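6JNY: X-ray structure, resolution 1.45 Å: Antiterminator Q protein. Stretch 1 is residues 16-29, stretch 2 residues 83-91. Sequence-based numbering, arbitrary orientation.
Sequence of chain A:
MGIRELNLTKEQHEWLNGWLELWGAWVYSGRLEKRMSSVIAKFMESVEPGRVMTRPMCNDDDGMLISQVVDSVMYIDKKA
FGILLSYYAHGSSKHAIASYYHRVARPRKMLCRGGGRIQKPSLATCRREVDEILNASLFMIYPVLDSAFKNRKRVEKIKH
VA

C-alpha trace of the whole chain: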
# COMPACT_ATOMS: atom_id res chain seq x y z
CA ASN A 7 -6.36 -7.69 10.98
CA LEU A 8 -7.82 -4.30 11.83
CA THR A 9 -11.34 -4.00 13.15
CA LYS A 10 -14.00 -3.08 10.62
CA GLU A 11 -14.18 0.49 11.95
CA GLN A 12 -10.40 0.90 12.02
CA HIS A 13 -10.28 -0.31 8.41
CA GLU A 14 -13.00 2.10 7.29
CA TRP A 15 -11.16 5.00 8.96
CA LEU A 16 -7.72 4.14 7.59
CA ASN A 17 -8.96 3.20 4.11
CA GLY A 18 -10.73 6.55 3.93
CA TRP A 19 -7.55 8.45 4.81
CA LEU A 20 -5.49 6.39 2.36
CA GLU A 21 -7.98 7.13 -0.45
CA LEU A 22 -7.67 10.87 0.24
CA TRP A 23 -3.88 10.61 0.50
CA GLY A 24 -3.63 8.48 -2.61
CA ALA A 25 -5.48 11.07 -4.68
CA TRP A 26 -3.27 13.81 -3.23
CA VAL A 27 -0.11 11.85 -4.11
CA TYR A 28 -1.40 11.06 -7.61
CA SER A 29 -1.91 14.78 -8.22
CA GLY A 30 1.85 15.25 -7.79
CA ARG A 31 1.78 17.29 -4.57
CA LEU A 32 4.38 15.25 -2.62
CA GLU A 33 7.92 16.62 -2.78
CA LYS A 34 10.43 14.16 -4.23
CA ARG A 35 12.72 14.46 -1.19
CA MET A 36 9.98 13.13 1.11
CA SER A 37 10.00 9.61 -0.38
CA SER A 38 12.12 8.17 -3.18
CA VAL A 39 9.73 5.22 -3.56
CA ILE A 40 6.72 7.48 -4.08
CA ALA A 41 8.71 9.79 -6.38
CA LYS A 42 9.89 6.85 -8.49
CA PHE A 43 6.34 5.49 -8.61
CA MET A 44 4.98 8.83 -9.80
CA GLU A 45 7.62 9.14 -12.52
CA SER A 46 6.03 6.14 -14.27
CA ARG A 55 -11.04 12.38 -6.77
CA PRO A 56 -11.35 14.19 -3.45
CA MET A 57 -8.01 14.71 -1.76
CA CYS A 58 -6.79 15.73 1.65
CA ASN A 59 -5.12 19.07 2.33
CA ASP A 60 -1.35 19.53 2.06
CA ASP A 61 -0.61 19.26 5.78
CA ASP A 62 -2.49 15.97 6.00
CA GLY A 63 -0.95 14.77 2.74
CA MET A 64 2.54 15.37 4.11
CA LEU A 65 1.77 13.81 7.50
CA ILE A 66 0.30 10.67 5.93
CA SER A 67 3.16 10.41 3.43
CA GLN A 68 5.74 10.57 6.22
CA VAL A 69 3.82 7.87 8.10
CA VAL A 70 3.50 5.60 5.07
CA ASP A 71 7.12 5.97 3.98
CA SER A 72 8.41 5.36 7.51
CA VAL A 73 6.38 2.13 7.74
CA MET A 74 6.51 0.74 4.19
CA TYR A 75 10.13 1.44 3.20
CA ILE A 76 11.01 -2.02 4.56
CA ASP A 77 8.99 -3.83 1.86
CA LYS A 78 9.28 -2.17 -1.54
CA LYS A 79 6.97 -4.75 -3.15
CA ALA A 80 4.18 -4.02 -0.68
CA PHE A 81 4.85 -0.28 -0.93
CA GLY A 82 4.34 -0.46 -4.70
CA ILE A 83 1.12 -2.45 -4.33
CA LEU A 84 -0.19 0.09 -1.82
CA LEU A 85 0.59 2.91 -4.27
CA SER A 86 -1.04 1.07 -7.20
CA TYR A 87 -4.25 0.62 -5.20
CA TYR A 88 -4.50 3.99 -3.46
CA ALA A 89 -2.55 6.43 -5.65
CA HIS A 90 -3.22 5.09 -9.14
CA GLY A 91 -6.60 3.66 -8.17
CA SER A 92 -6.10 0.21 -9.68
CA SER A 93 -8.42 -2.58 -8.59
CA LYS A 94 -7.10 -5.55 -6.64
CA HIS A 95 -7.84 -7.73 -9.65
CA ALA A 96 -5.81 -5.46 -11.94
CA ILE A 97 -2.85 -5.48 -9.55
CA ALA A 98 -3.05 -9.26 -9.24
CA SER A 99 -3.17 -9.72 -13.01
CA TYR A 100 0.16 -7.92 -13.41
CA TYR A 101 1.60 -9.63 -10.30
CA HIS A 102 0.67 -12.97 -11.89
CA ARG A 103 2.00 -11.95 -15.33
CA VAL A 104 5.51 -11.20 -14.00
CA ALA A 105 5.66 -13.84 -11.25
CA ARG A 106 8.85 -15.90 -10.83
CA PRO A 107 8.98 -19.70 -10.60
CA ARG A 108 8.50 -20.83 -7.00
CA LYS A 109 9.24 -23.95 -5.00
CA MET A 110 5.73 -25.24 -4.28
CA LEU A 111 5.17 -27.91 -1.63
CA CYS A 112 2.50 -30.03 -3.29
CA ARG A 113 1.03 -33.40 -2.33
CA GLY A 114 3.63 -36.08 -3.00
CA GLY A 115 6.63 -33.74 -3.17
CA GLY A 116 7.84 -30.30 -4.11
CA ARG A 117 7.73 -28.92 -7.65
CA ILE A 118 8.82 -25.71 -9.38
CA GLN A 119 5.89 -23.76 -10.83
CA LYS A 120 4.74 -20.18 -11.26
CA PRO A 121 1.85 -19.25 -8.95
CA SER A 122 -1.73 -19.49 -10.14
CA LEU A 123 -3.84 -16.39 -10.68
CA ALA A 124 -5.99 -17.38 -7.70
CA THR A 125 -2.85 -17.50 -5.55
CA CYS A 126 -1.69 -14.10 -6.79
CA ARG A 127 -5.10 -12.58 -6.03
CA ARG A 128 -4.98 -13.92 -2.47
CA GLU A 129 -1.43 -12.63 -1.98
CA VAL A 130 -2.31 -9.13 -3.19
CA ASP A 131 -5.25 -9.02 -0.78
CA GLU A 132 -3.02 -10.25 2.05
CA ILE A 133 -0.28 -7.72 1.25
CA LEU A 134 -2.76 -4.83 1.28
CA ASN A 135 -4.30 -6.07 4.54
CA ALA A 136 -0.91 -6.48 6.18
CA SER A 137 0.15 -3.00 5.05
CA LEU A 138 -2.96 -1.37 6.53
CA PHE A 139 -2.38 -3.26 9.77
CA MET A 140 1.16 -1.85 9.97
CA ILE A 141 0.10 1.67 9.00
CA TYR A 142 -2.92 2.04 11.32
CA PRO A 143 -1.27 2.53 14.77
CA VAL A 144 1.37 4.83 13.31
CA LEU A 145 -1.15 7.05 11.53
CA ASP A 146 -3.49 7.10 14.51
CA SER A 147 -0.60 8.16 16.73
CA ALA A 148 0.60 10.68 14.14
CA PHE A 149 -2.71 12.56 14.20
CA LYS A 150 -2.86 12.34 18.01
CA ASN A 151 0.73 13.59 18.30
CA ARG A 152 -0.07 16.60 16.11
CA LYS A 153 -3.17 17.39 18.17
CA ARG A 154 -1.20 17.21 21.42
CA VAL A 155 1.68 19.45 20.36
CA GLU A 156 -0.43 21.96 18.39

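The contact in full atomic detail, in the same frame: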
# COMPACT_ATOMS: atom_id res chain seq x y z
N LEU A 16 -9.02 4.07 8.25
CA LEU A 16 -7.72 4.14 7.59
C LEU A 16 -7.87 4.11 6.07
O LEU A 16 -7.18 4.85 5.37
CB LEU A 16 -6.81 3.02 8.07
CG LEU A 16 -5.45 2.96 7.35
CD1 LEU A 16 -4.70 4.28 7.51
CD2 LEU A 16 -4.64 1.80 7.88
N ASN A 17 -8.74 3.24 5.55
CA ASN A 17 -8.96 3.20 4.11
C ASN A 17 -9.42 4.55 3.60
O ASN A 17 -8.99 4.99 2.52
CB ASN A 17 -9.99 2.12 3.78
CG ASN A 17 -10.28 2.06 2.31
OD1 ASN A 17 -9.49 1.54 1.52
ND2 ASN A 17 -11.42 2.62 1.92
N GLY A 18 -10.28 5.23 4.35
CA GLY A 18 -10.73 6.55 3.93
C GLY A 18 -9.57 7.52 3.82
O GLY A 18 -9.44 8.24 2.83
N TRP A 19 -8.71 7.56 4.84
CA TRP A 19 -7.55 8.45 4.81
C TRP A 19 -6.62 8.09 3.66
O TRP A 19 -6.08 8.98 2.99
CB TRP A 19 -6.80 8.39 6.14
CG TRP A 19 -7.33 9.34 7.15
CD1 TRP A 19 -7.86 9.02 8.38
CD2 TRP A 19 -7.39 10.77 7.05
NE1 TRP A 19 -8.25 10.17 9.04
CE2 TRP A 19 -7.97 11.25 8.24
CE3 TRP A 19 -7.01 11.69 6.07
CZ2 TRP A 19 -8.17 12.61 8.48
CZ3 TRP A 19 -7.21 13.04 6.31
CH2 TRP A 19 -7.78 13.48 7.51
N LEU A 20 -6.41 6.79 3.42
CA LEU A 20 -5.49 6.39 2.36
C LEU A 20 -6.06 6.70 0.97
O LEU A 20 -5.29 6.97 0.05
CB LEU A 20 -5.08 4.93 2.50
CG LEU A 20 -4.22 4.63 3.74
CD1 LEU A 20 -3.93 3.16 3.81
CD2 LEU A 20 -2.92 5.45 3.72
N GLU A 21 -7.38 6.68 0.82
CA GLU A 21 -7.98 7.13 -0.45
C GLU A 21 -7.74 8.62 -0.67
O GLU A 21 -7.40 9.04 -1.79
CB GLU A 21 -9.48 6.80 -0.46
CG GLU A 21 -9.81 5.32 -0.72
CD GLU A 21 -11.29 4.99 -0.56
OE1 GLU A 21 -12.08 5.89 -0.21
OE2 GLU A 21 -11.66 3.82 -0.78
N LEU A 22 -7.92 9.44 0.37
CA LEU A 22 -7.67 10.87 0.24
C LEU A 22 -6.20 11.14 -0.03
O LEU A 22 -5.86 11.97 -0.88
CB LEU A 22 -8.11 11.60 1.51
CG LEU A 22 -9.62 11.70 1.75
CD1 LEU A 22 -9.89 12.20 3.15
CD2 LEU A 22 -10.27 12.60 0.70
N TRP A 23 -5.32 10.44 0.68
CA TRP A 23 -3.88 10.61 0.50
C TRP A 23 -3.46 10.13 -0.87
O TRP A 23 -2.62 10.76 -1.53
CB TRP A 23 -3.15 9.83 1.60
CG TRP A 23 -1.70 9.54 1.31
CD1 TRP A 23 -0.64 10.39 1.47
CD2 TRP A 23 -1.16 8.29 0.86
NE1 TRP A 23 0.53 9.75 1.11
CE2 TRP A 23 0.24 8.46 0.74
CE3 TRP A 23 -1.72 7.05 0.53
CZ2 TRP A 23 1.08 7.43 0.31
CZ3 TRP A 23 -0.88 6.03 0.09
CH2 TRP A 23 0.50 6.23 -0.01
N GLY A 24 -4.03 9.01 -1.33
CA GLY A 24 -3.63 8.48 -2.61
C GLY A 24 -3.96 9.44 -3.74
O GLY A 24 -3.16 9.63 -4.65
N ALA A 25 -5.12 10.09 -3.66
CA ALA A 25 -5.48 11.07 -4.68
C ALA A 25 -4.57 12.29 -4.62
O ALA A 25 -4.18 12.85 -5.66
CB ALA A 25 -6.94 11.47 -4.50
N TRP A 26 -4.19 12.69 -3.41
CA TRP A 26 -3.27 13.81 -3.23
C TRP A 26 -1.90 13.48 -3.82
O TRP A 26 -1.30 14.29 -4.54
CB TRP A 26 -3.19 14.15 -1.75
CG TRP A 26 -2.33 15.30 -1.39
CD1 TRP A 26 -2.67 16.62 -1.42
CD2 TRP A 26 -0.98 15.24 -0.91
NE1 TRP A 26 -1.61 17.38 -1.00
CE2 TRP A 26 -0.56 16.56 -0.68
CE3 TRP A 26 -0.08 14.19 -0.67
CZ2 TRP A 26 0.72 16.87 -0.21
CZ3 TRP A 26 1.18 14.49 -0.21
CH2 TRP A 26 1.57 15.82 0.03
N VAL A 27 -1.38 12.28 -3.53
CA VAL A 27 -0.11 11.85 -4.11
C VAL A 27 -0.20 11.82 -5.63
O VAL A 27 0.70 12.31 -6.34
CB VAL A 27 0.29 10.47 -3.55
CG1 VAL A 27 1.43 9.87 -4.35
CG2 VAL A 27 0.67 10.59 -2.08
N TYR A 28 -1.27 11.23 -6.16
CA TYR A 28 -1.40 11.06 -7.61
C TYR A 28 -1.44 12.39 -8.33
O TYR A 28 -1.08 12.47 -9.51
CB TYR A 28 -2.65 10.24 -7.93
CG TYR A 28 -2.69 9.63 -9.32
CD1 TYR A 28 -1.77 8.67 -9.70
CD2 TYR A 28 -3.68 9.99 -10.22
CE1 TYR A 28 -1.81 8.10 -10.95
CE2 TYR A 28 -3.73 9.42 -11.48
CZ TYR A 28 -2.80 8.47 -11.84
OH TYR A 28 -2.85 7.90 -13.09
N SER A 29 -1.89 13.44 -7.65
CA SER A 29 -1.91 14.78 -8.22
C SER A 29 -0.54 15.43 -8.26
O SER A 29 -0.41 16.54 -8.80
CB SER A 29 -2.86 15.66 -7.43
OG SER A 29 -2.22 16.20 -6.29
N ILE A 83 2.50 -1.99 -4.24
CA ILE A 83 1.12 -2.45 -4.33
C ILE A 83 0.18 -1.46 -3.65
O ILE A 83 -0.90 -1.16 -4.16
CB ILE A 83 0.99 -3.87 -3.76
CG1 ILE A 83 1.57 -4.88 -4.76
CG2 ILE A 83 -0.45 -4.21 -3.42
CD1 ILE A 83 1.83 -6.24 -4.16
N LEU A 84 0.59 -0.94 -2.49
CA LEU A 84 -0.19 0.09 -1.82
C LEU A 84 -0.38 1.31 -2.71
O LEU A 84 -1.49 1.86 -2.78
CB LEU A 84 0.51 0.49 -0.52
CG LEU A 84 -0.24 1.44 0.41
CD1 LEU A 84 -1.35 0.70 1.14
CD2 LEU A 84 0.72 2.09 1.43
N LEU A 85 0.69 1.74 -3.40
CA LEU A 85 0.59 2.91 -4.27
C LEU A 85 -0.28 2.63 -5.50
O LEU A 85 -1.08 3.49 -5.89
CB LEU A 85 1.99 3.40 -4.67
CG LEU A 85 2.78 4.06 -3.52
CD1 LEU A 85 4.26 4.21 -3.91
CD2 LEU A 85 2.19 5.39 -3.15
N SER A 86 -0.16 1.44 -6.09
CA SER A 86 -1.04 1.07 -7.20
C SER A 86 -2.51 1.18 -6.79
O SER A 86 -3.32 1.78 -7.49
CB SER A 86 -0.72 -0.34 -7.68
OG SER A 86 0.56 -0.39 -8.30
N TYR A 87 -2.85 0.64 -5.62
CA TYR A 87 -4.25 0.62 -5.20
C TYR A 87 -4.74 2.01 -4.82
O TYR A 87 -5.82 2.44 -5.25
CB TYR A 87 -4.40 -0.35 -4.03
CG TYR A 87 -5.83 -0.58 -3.59
CD1 TYR A 87 -6.26 -0.13 -2.34
CD2 TYR A 87 -6.71 -1.31 -4.36
CE1 TYR A 87 -7.55 -0.37 -1.91
CE2 TYR A 87 -8.00 -1.55 -3.94
CZ TYR A 87 -8.42 -1.09 -2.72
OH TYR A 87 -9.70 -1.32 -2.29
N TYR A 88 -3.99 2.73 -3.98
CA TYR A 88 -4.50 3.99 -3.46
C TYR A 88 -4.15 5.19 -4.33
O TYR A 88 -5.00 6.07 -4.50
CB TYR A 88 -4.04 4.22 -2.00
CG TYR A 88 -4.79 3.36 -1.03
CD1 TYR A 88 -6.14 3.56 -0.80
CD2 TYR A 88 -4.16 2.31 -0.38
CE1 TYR A 88 -6.85 2.77 0.10
CE2 TYR A 88 -4.85 1.51 0.51
CZ TYR A 88 -6.20 1.74 0.73
OH TYR A 88 -6.88 0.95 1.62
N ALA A 89 -2.93 5.27 -4.84
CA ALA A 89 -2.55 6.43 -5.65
C ALA A 89 -3.09 6.31 -7.07
O ALA A 89 -3.88 7.16 -7.51
CB ALA A 89 -1.03 6.63 -5.63
N HIS A 90 -2.72 5.24 -7.77
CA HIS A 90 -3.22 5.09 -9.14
C HIS A 90 -4.68 4.67 -9.20
O HIS A 90 -5.33 4.92 -10.21
CB HIS A 90 -2.39 4.09 -9.94
CG HIS A 90 -2.80 4.01 -11.38
ND1 HIS A 90 -3.54 2.96 -11.88
CD2 HIS A 90 -2.61 4.87 -12.41
CE1 HIS A 90 -3.77 3.17 -13.16
NE2 HIS A 90 -3.22 4.31 -13.51
N GLY A 91 -5.20 4.04 -8.15
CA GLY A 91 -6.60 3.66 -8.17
C GLY A 91 -6.89 2.38 -8.92
O GLY A 91 -8.01 2.19 -9.41
O HOH W 1 -10.71 -0.43 -0.09

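The two helices cross almost at right angles, with 86° between their N-to-C directions and an axial closest approach of only 7.3 Å. The axes come this close where the nearest CA pair, G24 CA and A89 CA, lies 3.8 Å apart. Three residues of the contact, Y88, Y28 and A89, have the most surface covered by the opposite stretch.

Y88 leads with 126 Å². Its CA-to-CB bond points toward the first helix, and its side chain packs as a knob into a hole formed by N17, L20, E21 and G24. Two observations fix the ring. L20 CB stands 3.6 Å from the centroid of the Y88 ring and 7° off the ring normal, a CH-pi contact over one face. At the ring's edge, Y88 OH donates a hydrogen bond to N17 OD1 at 2.7 Å, so the one polar atom of this buried side chain is satisfied across the interface. N17 OD1 also accepts a hydrogen bond from a water at 2.8 Å, and that water lies 2.6 Å from Y87 OH, extending the polar link to a second tyrosine. Within its own helix, N17 ND2 also makes a weak hydrogen bond to E21 OE2, at 3.0 Å with an angle of 143°.

A89, covered over 64 Å², belongs to the backbone part of the contact. Here the helices meet through a reciprocal pair of CA-H...O contacts: G24 CA to Y88 O at 3.4 Å, with 144° at the hydrogen, and A89 CA to G24 O at 3.4 Å, with 156°. G24 leaves the space this needs, since an ideal CB on it would fall 2.1 Å from Y88 O, a clash. The same carbonyl, G24 O, accepts the helical hydrogen bond from Y28 N at 2.9 Å. The methyl of A89 reaches V27, with CB 4.3 Å from V27 CG1.

Y28, covered over 70 Å², closes the C-terminal side of the first helix's contact. Its CG is 3.3 Å from A89 O, and its OH is 3.1 Å from H90 CD2. The Y28 and H90 rings have centroids 5.5 Å apart and planes at 76°, an oblique arrangement.

Apolar packing fills the adjoining space. The end of the W23 side chain comes nearer to the second helix than its sideways CA-to-CB bond suggests, placing CH2 3.7 Å from L85 CD2 and 4.4 Å from L84 CD2.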